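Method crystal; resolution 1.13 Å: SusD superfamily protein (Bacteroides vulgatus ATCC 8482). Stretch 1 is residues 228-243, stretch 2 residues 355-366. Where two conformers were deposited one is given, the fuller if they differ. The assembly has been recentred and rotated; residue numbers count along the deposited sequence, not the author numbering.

Stretch 1 228-243: SFKDIFSFENKKNKEM
Stretch 2, residues 355-366: FLDDFPIYRYAD

Stretch 1 opens with a short, weakly bonded helix, about Phe229 to Phe233, with phi near -60° and psi between -20° and -44° until Phe233 leaves it at -101/-7. Ser228, extended at -168/158, caps it: in the p rotamer, its OG accepts from Asp231 N at 3.1 Å and donates to Asp231 OD2 at 2.8 Å. The chain then loops through Lys238 (-57/150) and Lys239, whose positive phi and psi (60/34) mark a sharp bend of roughly a right angle. A type I turn from Asn240 to Met243 follows, closed by Met243 N to Asn240 O at 3.0 Å. Stretch 2 runs extended from Asp357 through Pro360, with psi between 107° and 152°, turns a corner at Ile361 and Tyr362, and enters a helix at Tyr364, with Arg363 (-113/157) at the N-cap position.

The register brings Phe235 CA to within 5.2 Å of Asp357 CA and Glu242 CA to within 5.0 Å of Tyr364 CA. Met243 and Arg363 form an antiparallel, non-hydrogen-bonded bridge pair with both side chains on the same face. Beside it, Tyr364 N donates to Glu242 O at 2.8 Å, and Arg363 CA makes a CA-H...O contact with the same Glu242 O at 3.3 Å.

Asn240, chi1 p, braces the loop of stretch 1. Its amide suits this work because it both donates and accepts: ND2 reaches Ile232 O at 3.0 Å and Asn237 O at 2.9 Å, while OD1 receives Glu242 N at 3.0 Å.

Glu242, chi1 t with chi2 off-well at 148°, sends its carboxylate to the start of the second helix. OE2 forms a salt bridge with Arg363 NH1 at 2.9 Å and accepts from Ala365 N at 3.2 Å, so one buried charge meets both a guanidinium and a free helix-end amide. Arg363 (m, t, m; chi4 116°) lays its guanidinium with one face to Phe233, whose CZ lies 3.6 Å from NH2; relative to the phenyl ring, NH2 sits at the edge. Ile232 CG2 packs 3.8 Å from Arg363 CD, and the guanidinium serves two kinds of neighbour: NH1 makes the salt bridge with Glu242 OE2, while NH2 lies beside the rings of Phe233 and Phe229.

Pro360 supplies a compact apolar surface. Its CG lies 3.8 Å from CE of selenomethionine Met243 (m, m, t) and 4.2 Å from Phe233 CD1.

Earlier in both stretches, Lys238 points toward stretch 2, with chi1 m and the rest of its chain extended (t, t, t). This length lets NZ donate to Asp358 OD1, a 2.9 Å salt bridge, and to Leu356 O, also at 2.9 Å. Asp358, chi1 m, additionally accepts through OD2 from a water at 2.8 Å; that water receives Lys239 N at 2.9 Å. Phe235, chi1 t, brings CE1 to 3.7 Å from Leu356 CB, with Leu356 O at its ring edge. Altogether, 713 Å² is buried between the stretches.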

ATOM      1  N   SER A 228     -17.380  -5.110  -9.289  1.00  9.41           N
ATOM      2  CA  SER A 228     -17.412  -3.948  -8.413  1.00  9.95           C
ATOM      3  C   SER A 228     -16.072  -3.808  -7.734  1.00  9.52           C
ATOM      4  O   SER A 228     -15.324  -4.756  -7.604  1.00  8.71           O
ATOM      5  CB  SER A 228     -18.483  -4.056  -7.331  1.00 11.64           C
ATOM      6  OG  SER A 228     -18.172  -5.046  -6.374  1.00 11.63           O
ATOM      7  N   PHE A 229     -15.802  -2.598  -7.286  1.00 10.62           N
ATOM      8  CA  PHE A 229     -14.639  -2.329  -6.448  1.00  9.49           C
ATOM      9  C   PHE A 229     -14.622  -3.234  -5.202  1.00  8.89           C
ATOM     10  O   PHE A 229     -13.587  -3.769  -4.831  1.00  8.60           O
ATOM     11  CB  PHE A 229     -14.614  -0.834  -6.107  1.00 10.73           C
ATOM     12  CG  PHE A 229     -13.392  -0.337  -5.413  1.00  8.30           C
ATOM     13  CD1 PHE A 229     -12.206  -0.162  -6.067  1.00  9.44           C
ATOM     14  CD2 PHE A 229     -13.485   0.116  -4.102  1.00  7.05           C
ATOM     15  CE1 PHE A 229     -11.143   0.399  -5.446  1.00  8.57           C
ATOM     16  CE2 PHE A 229     -12.397   0.677  -3.486  1.00  7.72           C
ATOM     17  CZ  PHE A 229     -11.245   0.848  -4.160  1.00  7.63           C
ATOM     18  N   LYS A 230     -15.769  -3.394  -4.554  1.00  9.91           N
ATOM     19  CA  LYS A 230     -15.852  -4.214  -3.385  1.00  9.73           C
ATOM     20  C   LYS A 230     -15.410  -5.662  -3.635  1.00  7.94           C
ATOM     21  O   LYS A 230     -14.788  -6.290  -2.759  1.00  8.65           O
ATOM     22  CB  LYS A 230     -17.280  -4.143  -2.932  1.00 12.11           C
ATOM     23  CG  LYS A 230     -17.524  -4.830  -1.708  1.00 13.59           C
ATOM     24  CD  LYS A 230     -18.981  -4.600  -1.175  1.00 16.94           C
ATOM     25  CE  LYS A 230     -19.295  -3.108  -0.853  1.00 21.31           C
ATOM     26  NZ  LYS A 230     -20.592  -2.914  -0.077  1.00 25.43           N
ATOM     27  N   ASP A 231     -15.713  -6.209  -4.800  1.00  7.52           N
ATOM     28  CA  ASP A 231     -15.345  -7.576  -5.102  1.00  7.55           C
ATOM     29  C   ASP A 231     -13.823  -7.784  -5.212  1.00  7.90           C
ATOM     30  O   ASP A 231     -13.376  -8.912  -5.147  1.00  8.49           O
ATOM     31  CB  ASP A 231     -16.061  -8.053  -6.344  1.00  7.67           C
ATOM     32  CG  ASP A 231     -17.551  -8.141  -6.144  1.00  9.11           C
ATOM     33  OD1 ASP A 231     -18.046  -8.573  -5.070  1.00 11.75           O
ATOM     34  OD2 ASP A 231     -18.298  -7.750  -7.082  1.00 11.27           O
ATOM     35  N   ILE A 232     -13.063  -6.714  -5.435  1.00  7.11           N
ATOM     36  CA  ILE A 232     -11.616  -6.840  -5.446  1.00  7.37           C
ATOM     37  C   ILE A 232     -11.120  -7.409  -4.116  1.00  7.14           C
ATOM     38  O   ILE A 232     -10.214  -8.242  -4.050  1.00  8.04           O
ATOM     39  CB  ILE A 232     -10.939  -5.460  -5.676  1.00  7.08           C
ATOM     40  CG1 ILE A 232     -11.334  -4.845  -7.014  1.00  8.46           C
ATOM     41  CG2 ILE A 232      -9.442  -5.580  -5.558  1.00  9.66           C
ATOM     42  CD1 ILE A 232     -10.965  -3.356  -7.037  1.00 10.12           C
ATOM     43  N   PHE A 233     -11.720  -6.902  -3.038  1.00  6.44           N
ATOM     44  CA  PHE A 233     -11.196  -7.104  -1.689  1.00  6.73           C
ATOM     45  C   PHE A 233     -11.885  -8.171  -0.885  1.00  7.04           C
ATOM     46  O   PHE A 233     -11.462  -8.483   0.249  1.00  8.08           O
ATOM     47  CB  PHE A 233     -11.271  -5.777  -0.901  1.00  6.90           C
ATOM     48  CG  PHE A 233     -10.676  -4.609  -1.637  1.00  6.46           C
ATOM     49  CD1 PHE A 233      -9.283  -4.495  -1.761  1.00  7.59           C
ATOM     50  CD2 PHE A 233     -11.475  -3.669  -2.251  1.00  6.49           C
ATOM     51  CE1 PHE A 233      -8.733  -3.454  -2.458  1.00  7.98           C
ATOM     52  CE2 PHE A 233     -10.912  -2.651  -3.009  1.00  7.26           C
ATOM     53  CZ  PHE A 233      -9.530  -2.557  -3.094  1.00  7.21           C
ATOM     54  N   SER A 234     -12.981  -8.723  -1.400  1.00  7.34           N
ATOM     55  CA  SER A 234     -13.804  -9.575  -0.582  0.51  7.25           C
ATOM     56  C   SER A 234     -13.113 -10.873  -0.190  1.00  7.77           C
ATOM     57  O   SER A 234     -12.332 -11.492  -0.928  1.00  8.33           O
ATOM     58  CB  SER A 234     -15.098  -9.908  -1.270  0.51  8.52           C
ATOM     59  OG  SER A 234     -14.804 -10.762  -2.359  0.51  8.10           O
ATOM     60  N   PHE A 235     -13.458 -11.325   1.012  1.00  7.64           N
ATOM     61  CA  PHE A 235     -12.936 -12.555   1.569  1.00  7.86           C
ATOM     62  C   PHE A 235     -13.257 -13.745   0.677  1.00  8.31           C
ATOM     63  O   PHE A 235     -12.486 -14.695   0.626  1.00 10.09           O
ATOM     64  CB  PHE A 235     -13.508 -12.736   2.972  1.00  7.94           C
ATOM     65  CG  PHE A 235     -13.051 -13.968   3.684  1.00  8.58           C
ATOM     66  CD1 PHE A 235     -11.833 -14.014   4.353  1.00  8.65           C
ATOM     67  CD2 PHE A 235     -13.822 -15.105   3.671  1.00 10.40           C
ATOM     68  CE1 PHE A 235     -11.419 -15.171   4.971  1.00  9.88           C
ATOM     69  CE2 PHE A 235     -13.403 -16.292   4.317  1.00 11.50           C
ATOM     70  CZ  PHE A 235     -12.215 -16.296   4.977  1.00 11.73           C
ATOM     71  N   GLU A 236     -14.400 -13.703  -0.005  1.00  8.34           N
ATOM     72  CA  GLU A 236     -14.825 -14.791  -0.867  1.00  9.86           C
ATOM     73  C   GLU A 236     -14.303 -14.737  -2.267  1.00 10.71           C
ATOM     74  O   GLU A 236     -14.597 -15.635  -3.053  1.00 15.66           O
ATOM     75  CB  GLU A 236     -16.342 -14.858  -0.903  1.00 11.94           C
ATOM     76  CG  GLU A 236     -16.934 -15.141   0.491  1.00 16.20           C
ATOM     77  CD  GLU A 236     -16.531 -16.482   1.200  1.00 23.80           C
ATOM     78  OE1 GLU A 236     -16.036 -17.436   0.540  1.00 28.09           O
ATOM     79  OE2 GLU A 236     -16.752 -16.597   2.461  1.00 30.13           O
ATOM     80  N   ASN A 237     -13.539 -13.720  -2.654  1.00  8.79           N
ATOM     81  CA  ASN A 237     -13.009 -13.600  -4.002  1.00  8.74           C
ATOM     82  C   ASN A 237     -11.506 -13.454  -4.032  1.00  7.97           C
ATOM     83  O   ASN A 237     -10.955 -12.835  -4.928  1.00  9.08           O
ATOM     84  CB  ASN A 237     -13.700 -12.461  -4.746  1.00  8.43           C
ATOM     85  CG  ASN A 237     -13.442 -12.487  -6.228  1.00  8.30           C
ATOM     86  OD1 ASN A 237     -13.382 -13.561  -6.847  1.00  9.80           O
ATOM     87  ND2 ASN A 237     -13.324 -11.302  -6.838  1.00  8.82           N
ATOM     88  N   LYS A 238     -10.825 -14.028  -3.056  1.00  8.40           N
ATOM     89  CA  LYS A 238      -9.382 -13.943  -2.996  1.00  9.15           C
ATOM     90  C   LYS A 238      -8.668 -14.456  -4.229  1.00  9.13           C
ATOM     91  O   LYS A 238      -9.120 -15.340  -4.922  1.00 10.02           O
ATOM     92  CB  LYS A 238      -8.854 -14.718  -1.777  1.00  9.68           C
ATOM     93  CG  LYS A 238      -9.277 -14.078  -0.476  1.00  9.75           C
ATOM     94  CD  LYS A 238      -8.750 -14.872   0.723  1.00  8.17           C
ATOM     95  CE  LYS A 238      -9.068 -14.194   2.028  1.00  7.93           C
ATOM     96  NZ  LYS A 238      -8.138 -14.576   3.107  1.00  7.87           N
ATOM     97  N   LYS A 239      -7.503 -13.869  -4.491  1.00  9.06           N
ATOM     98  CA  LYS A 239      -6.632 -14.315  -5.594  1.00  9.81           C
ATOM     99  C   LYS A 239      -7.327 -14.211  -6.942  1.00  8.59           C
ATOM    100  O   LYS A 239      -7.072 -14.975  -7.859  1.00  9.89           O
ATOM    101  CB  LYS A 239      -6.074 -15.698  -5.333  1.00 11.80           C
ATOM    102  CG  LYS A 239      -5.143 -15.718  -4.111  1.00 13.99           C
ATOM    103  CD  LYS A 239      -4.379 -16.950  -3.862  1.00 16.60           C
ATOM    104  CE  LYS A 239      -5.284 -18.078  -3.717  1.00 16.94           C
ATOM    105  NZ  LYS A 239      -4.496 -19.334  -3.314  1.00 22.68           N
ATOM    106  N   ASN A 240      -8.164 -13.200  -7.055  1.00  8.81           N
ATOM    107  CA  ASN A 240      -8.829 -12.828  -8.306  1.00  8.24           C
ATOM    108  C   ASN A 240      -7.792 -12.241  -9.282  1.00  8.71           C
ATOM    109  O   ASN A 240      -6.618 -12.041  -8.950  1.00  9.57           O
ATOM    110  CB  ASN A 240      -9.961 -11.859  -8.028  1.00  7.58           C
ATOM    111  CG  ASN A 240      -9.482 -10.617  -7.349  1.00  7.25           C
ATOM    112  OD1 ASN A 240      -8.717  -9.845  -7.930  1.00  8.28           O
ATOM    113  ND2 ASN A 240      -9.941 -10.383  -6.101  1.00  8.13           N
ATOM    114  N   LYS A 241      -8.218 -12.011 -10.504  1.00  9.23           N
ATOM    115  CA  LYS A 241      -7.282 -11.640 -11.576  0.52 10.04           C
ATOM    116  C   LYS A 241      -6.689 -10.269 -11.419  1.00  9.46           C
ATOM    117  O   LYS A 241      -5.710  -9.936 -12.101  1.00 10.13           O
ATOM    118  CB  LYS A 241      -7.985 -11.675 -12.939  0.52 11.92           C
ATOM    119  CG  LYS A 241      -9.174 -10.711 -13.027  0.52 12.40           C
ATOM    120  N   GLU A 242      -7.217  -9.447 -10.516  1.00  8.72           N
ATOM    121  CA  GLU A 242      -6.604  -8.176 -10.251  1.00  8.49           C
ATOM    122  C   GLU A 242      -5.350  -8.304  -9.411  1.00  7.93           C
ATOM    123  O   GLU A 242      -4.504  -7.395  -9.401  1.00  7.84           O
ATOM    124  CB  GLU A 242      -7.605  -7.239  -9.643  1.00  9.70           C
ATOM    125  CG  GLU A 242      -7.018  -5.829  -9.500  1.00 11.81           C
ATOM    126  CD  GLU A 242      -7.922  -4.691  -9.624  1.00  7.62           C
ATOM    127  OE1 GLU A 242      -9.067  -4.944 -10.039  1.00 11.55           O
ATOM    128  OE2 GLU A 242      -7.457  -3.553  -9.375  1.00  8.37           O
HETATM  129  N   MSE A 243      -5.212  -9.381  -8.664  1.00  7.52           N
HETATM  130  CA  MSE A 243      -4.079  -9.552  -7.787  1.00  7.53           C
HETATM  131  C   MSE A 243      -2.824  -9.983  -8.515  1.00  8.43           C
HETATM  132  O   MSE A 243      -2.786 -11.019  -9.175  1.00  9.25           O
HETATM  133  CB  MSE A 243      -4.406 -10.575  -6.707  1.00  8.13           C
HETATM  134  CG  MSE A 243      -5.616 -10.214  -5.860  1.00  8.35           C
HETATM  135 SE   MSE A 243      -5.365  -8.528  -4.932  1.00 10.08          SE
HETATM  136  CE  MSE A 243      -7.122  -8.288  -4.327  1.00 13.67           C
ATOM    137  N   PHE A 355     -11.247 -10.078  10.745  1.00  7.39           N
ATOM    138  CA  PHE A 355     -10.504  -9.368   9.688  1.00  7.05           C
ATOM    139  C   PHE A 355      -9.440 -10.255   9.090  1.00  6.83           C
ATOM    140  O   PHE A 355      -8.239 -10.149   9.402  1.00  7.70           O
ATOM    141  CB  PHE A 355      -9.999  -8.028  10.245  1.00  7.66           C
ATOM    142  CG  PHE A 355     -11.141  -7.103  10.545  1.00  7.42           C
ATOM    143  CD1 PHE A 355     -11.776  -6.421   9.525  1.00  7.91           C
ATOM    144  CD2 PHE A 355     -11.655  -6.969  11.816  1.00  7.92           C
ATOM    145  CE1 PHE A 355     -12.850  -5.589   9.743  1.00  8.72           C
ATOM    146  CE2 PHE A 355     -12.743  -6.090  12.074  1.00  8.50           C
ATOM    147  CZ  PHE A 355     -13.336  -5.431  11.017  1.00  8.54           C
ATOM    148  N   LEU A 356      -9.938 -11.131   8.218  1.00  6.79           N
ATOM    149  CA  LEU A 356      -9.151 -12.204   7.602  1.00  7.09           C
ATOM    150  C   LEU A 356      -8.986 -12.026   6.108  1.00  6.66           C
ATOM    151  O   LEU A 356      -8.625 -12.970   5.415  1.00  7.67           O
ATOM    152  CB  LEU A 356      -9.796 -13.544   7.931  1.00  7.96           C
ATOM    153  CG  LEU A 356      -9.885 -13.876   9.417  1.00  8.80           C
ATOM    154  CD1 LEU A 356     -10.654 -15.241   9.605  1.00 10.56           C
ATOM    155  CD2 LEU A 356      -8.536 -13.954  10.075  1.00 10.63           C
ATOM    156  N   ASP A 357      -9.221 -10.804   5.608  1.00  7.19           N
ATOM    157  CA  ASP A 357      -8.995 -10.530   4.203  1.00  6.79           C
ATOM    158  C   ASP A 357      -7.523 -10.662   3.859  1.00  6.45           C
ATOM    159  O   ASP A 357      -6.651 -10.410   4.696  1.00  7.00           O
ATOM    160  CB  ASP A 357      -9.392  -9.094   3.845  1.00  7.38           C
ATOM    161  CG  ASP A 357     -10.865  -8.878   3.923  1.00  7.38           C
ATOM    162  OD1 ASP A 357     -11.604  -9.545   3.177  1.00  9.37           O
ATOM    163  OD2 ASP A 357     -11.264  -7.985   4.715  1.00  7.74           O
ATOM    164  N   ASP A 358      -7.253 -11.022   2.604  1.00  7.04           N
ATOM    165  CA  ASP A 358      -5.914 -10.847   2.083  1.00  6.50           C
ATOM    166  C   ASP A 358      -5.580  -9.358   1.970  1.00  6.33           C
ATOM    167  O   ASP A 358      -6.479  -8.537   1.830  1.00  7.30           O
ATOM    168  CB  ASP A 358      -5.776 -11.480   0.680  1.00  7.41           C
ATOM    169  CG  ASP A 358      -5.772 -13.001   0.692  1.00  7.36           C
ATOM    170  OD1 ASP A 358      -5.757 -13.618   1.787  1.00  7.83           O
ATOM    171  OD2 ASP A 358      -5.764 -13.544  -0.443  1.00  8.44           O
ATOM    172  N   PHE A 359      -4.308  -9.000   2.066  1.00  6.38           N
ATOM    173  CA  PHE A 359      -3.877  -7.618   1.946  1.00  6.51           C
ATOM    174  C   PHE A 359      -3.134  -7.420   0.641  1.00  6.40           C
ATOM    175  O   PHE A 359      -2.028  -7.926   0.467  1.00  6.60           O
ATOM    176  CB  PHE A 359      -2.984  -7.187   3.091  1.00  6.78           C
ATOM    177  CG  PHE A 359      -2.582  -5.752   3.021  1.00  6.61           C
ATOM    178  CD1 PHE A 359      -3.557  -4.763   2.980  1.00  7.48           C
ATOM    179  CD2 PHE A 359      -1.276  -5.366   2.945  1.00  7.44           C
ATOM    180  CE1 PHE A 359      -3.228  -3.443   2.940  1.00  7.79           C
ATOM    181  CE2 PHE A 359      -0.946  -4.009   2.902  1.00  8.51           C
ATOM    182  CZ  PHE A 359      -1.939  -3.048   2.886  1.00  8.55           C
ATOM    183  N   PRO A 360      -3.743  -6.743  -0.347  1.00  6.62           N
ATOM    184  CA  PRO A 360      -3.055  -6.582  -1.646  1.00  6.42           C
ATOM    185  C   PRO A 360      -1.802  -5.733  -1.511  1.00  6.45           C
ATOM    186  O   PRO A 360      -1.809  -4.729  -0.812  1.00  8.00           O
ATOM    187  CB  PRO A 360      -4.102  -5.861  -2.510  1.00  6.82           C
ATOM    188  CG  PRO A 360      -5.424  -6.064  -1.822  1.00 11.64           C
ATOM    189  CD  PRO A 360      -5.082  -6.118  -0.351  1.00  7.48           C
ATOM    190  N   ILE A 361      -0.757  -6.136  -2.219  1.00  6.65           N
ATOM    191  CA  ILE A 361       0.490  -5.364  -2.373  1.00  6.61           C
ATOM    192  C   ILE A 361       0.509  -4.711  -3.735  1.00  6.40           C
ATOM    193  O   ILE A 361       0.692  -3.491  -3.878  1.00  6.70           O
ATOM    194  CB  ILE A 361       1.743  -6.220  -2.096  1.00  7.50           C
ATOM    195  CG1 ILE A 361       1.750  -6.751  -0.655  1.00  7.77           C
ATOM    196  CG2 ILE A 361       3.010  -5.452  -2.438  1.00  7.87           C
ATOM    197  CD1 ILE A 361       1.879  -5.701   0.398  1.00  9.62           C
ATOM    198  N   TYR A 362       0.366  -5.530  -4.775  1.00  6.40           N
ATOM    199  CA  TYR A 362       0.282  -5.042  -6.164  1.00  6.59           C
ATOM    200  C   TYR A 362      -0.985  -5.531  -6.823  1.00  6.45           C
ATOM    201  O   TYR A 362      -1.168  -6.761  -6.945  1.00  7.98           O
ATOM    202  CB  TYR A 362       1.486  -5.465  -6.992  1.00  6.82           C
ATOM    203  CG  TYR A 362       2.822  -4.891  -6.581  1.00  6.48           C
ATOM    204  CD1 TYR A 362       2.978  -3.516  -6.352  1.00  7.42           C
ATOM    205  CD2 TYR A 362       3.928  -5.694  -6.461  1.00  7.39           C
ATOM    206  CE1 TYR A 362       4.214  -2.977  -6.071  1.00  7.26           C
ATOM    207  CE2 TYR A 362       5.186  -5.153  -6.167  1.00  7.69           C
ATOM    208  CZ  TYR A 362       5.321  -3.783  -5.959  1.00  7.32           C
ATOM    209  OH  TYR A 362       6.587  -3.294  -5.695  1.00  8.15           O
ATOM    210  N   ARG A 363      -1.807  -4.584  -7.273  1.00  7.45           N
ATOM    211  CA  ARG A 363      -3.048  -4.817  -8.001  1.00  8.45           C
ATOM    212  C   ARG A 363      -2.957  -4.326  -9.413  1.00  7.14           C
ATOM    213  O   ARG A 363      -2.200  -3.365  -9.683  1.00  6.88           O
ATOM    214  CB  ARG A 363      -4.259  -3.973  -7.290  1.00  9.42           C
ATOM    215  CG  ARG A 363      -4.680  -4.494  -5.989  1.00 11.04           C
ATOM    216  CD  ARG A 363      -5.983  -4.077  -5.607  1.00  7.91           C
ATOM    217  NE  ARG A 363      -6.164  -2.717  -5.134  1.00  6.13           N
ATOM    218  CZ  ARG A 363      -6.888  -1.796  -5.742  1.00  5.97           C
ATOM    219  NH1 ARG A 363      -7.341  -1.907  -6.977  1.00  6.58           N
ATOM    220  NH2 ARG A 363      -7.161  -0.692  -5.067  1.00  6.56           N
ATOM    221  N   TYR A 364      -3.778  -4.856 -10.320  1.00  7.24           N
ATOM    222  CA  TYR A 364      -3.724  -4.399 -11.690  1.00  7.00           C
ATOM    223  C   TYR A 364      -4.055  -2.887 -11.833  1.00  7.09           C
ATOM    224  O   TYR A 364      -3.454  -2.227 -12.678  1.00  7.24           O
ATOM    225  CB  TYR A 364      -4.593  -5.245 -12.600  1.00  8.11           C
ATOM    226  CG  TYR A 364      -4.354  -4.977 -14.060  1.00  8.02           C
ATOM    227  CD1 TYR A 364      -3.157  -5.306 -14.646  1.00  9.79           C
ATOM    228  CD2 TYR A 364      -5.310  -4.395 -14.873  1.00  9.23           C
ATOM    229  CE1 TYR A 364      -2.924  -5.058 -15.985  1.00 11.32           C
ATOM    230  CE2 TYR A 364      -5.094  -4.165 -16.214  1.00  9.74           C
ATOM    231  CZ  TYR A 364      -3.899  -4.496 -16.771  1.00 10.39           C
ATOM    232  OH  TYR A 364      -3.616  -4.267 -18.095  1.00 12.76           O
ATOM    233  N   ALA A 365      -4.951  -2.324 -11.016  1.00  6.96           N
ATOM    234  CA  ALA A 365      -5.185  -0.876 -11.118  1.00  6.75           C
ATOM    235  C   ALA A 365      -3.895  -0.107 -10.840  1.00  6.31           C
ATOM    236  O   ALA A 365      -3.717   1.005 -11.337  1.00  7.27           O
ATOM    237  CB  ALA A 365      -6.291  -0.412 -10.190  1.00  7.21           C
ATOM    238  N   ASP A 366      -3.045  -0.644  -9.952  1.00  6.33           N
ATOM    239  CA  ASP A 366      -1.747  -0.016  -9.618  1.00  6.67           C
ATOM    240  C   ASP A 366      -0.853  -0.042 -10.852  1.00  6.68           C
ATOM    241  O   ASP A 366      -0.256   0.981 -11.198  1.00  7.49           O
ATOM    242  CB  ASP A 366      -1.156  -0.788  -8.411  1.00  7.00           C
ATOM    243  CG  ASP A 366       0.010  -0.136  -7.715  1.00  6.97           C
ATOM    244  OD1 ASP A 366       0.361   1.015  -8.045  1.00  7.46           O
ATOM    245  OD2 ASP A 366       0.523  -0.798  -6.795  1.00  8.14           O
TER
HETATM  246  O   HOH W   1      -8.524  -8.021  -0.002  1.00  9.99           O
HETATM  247  O   HOH W   2      -6.307 -11.945  -2.632  1.00 10.27           O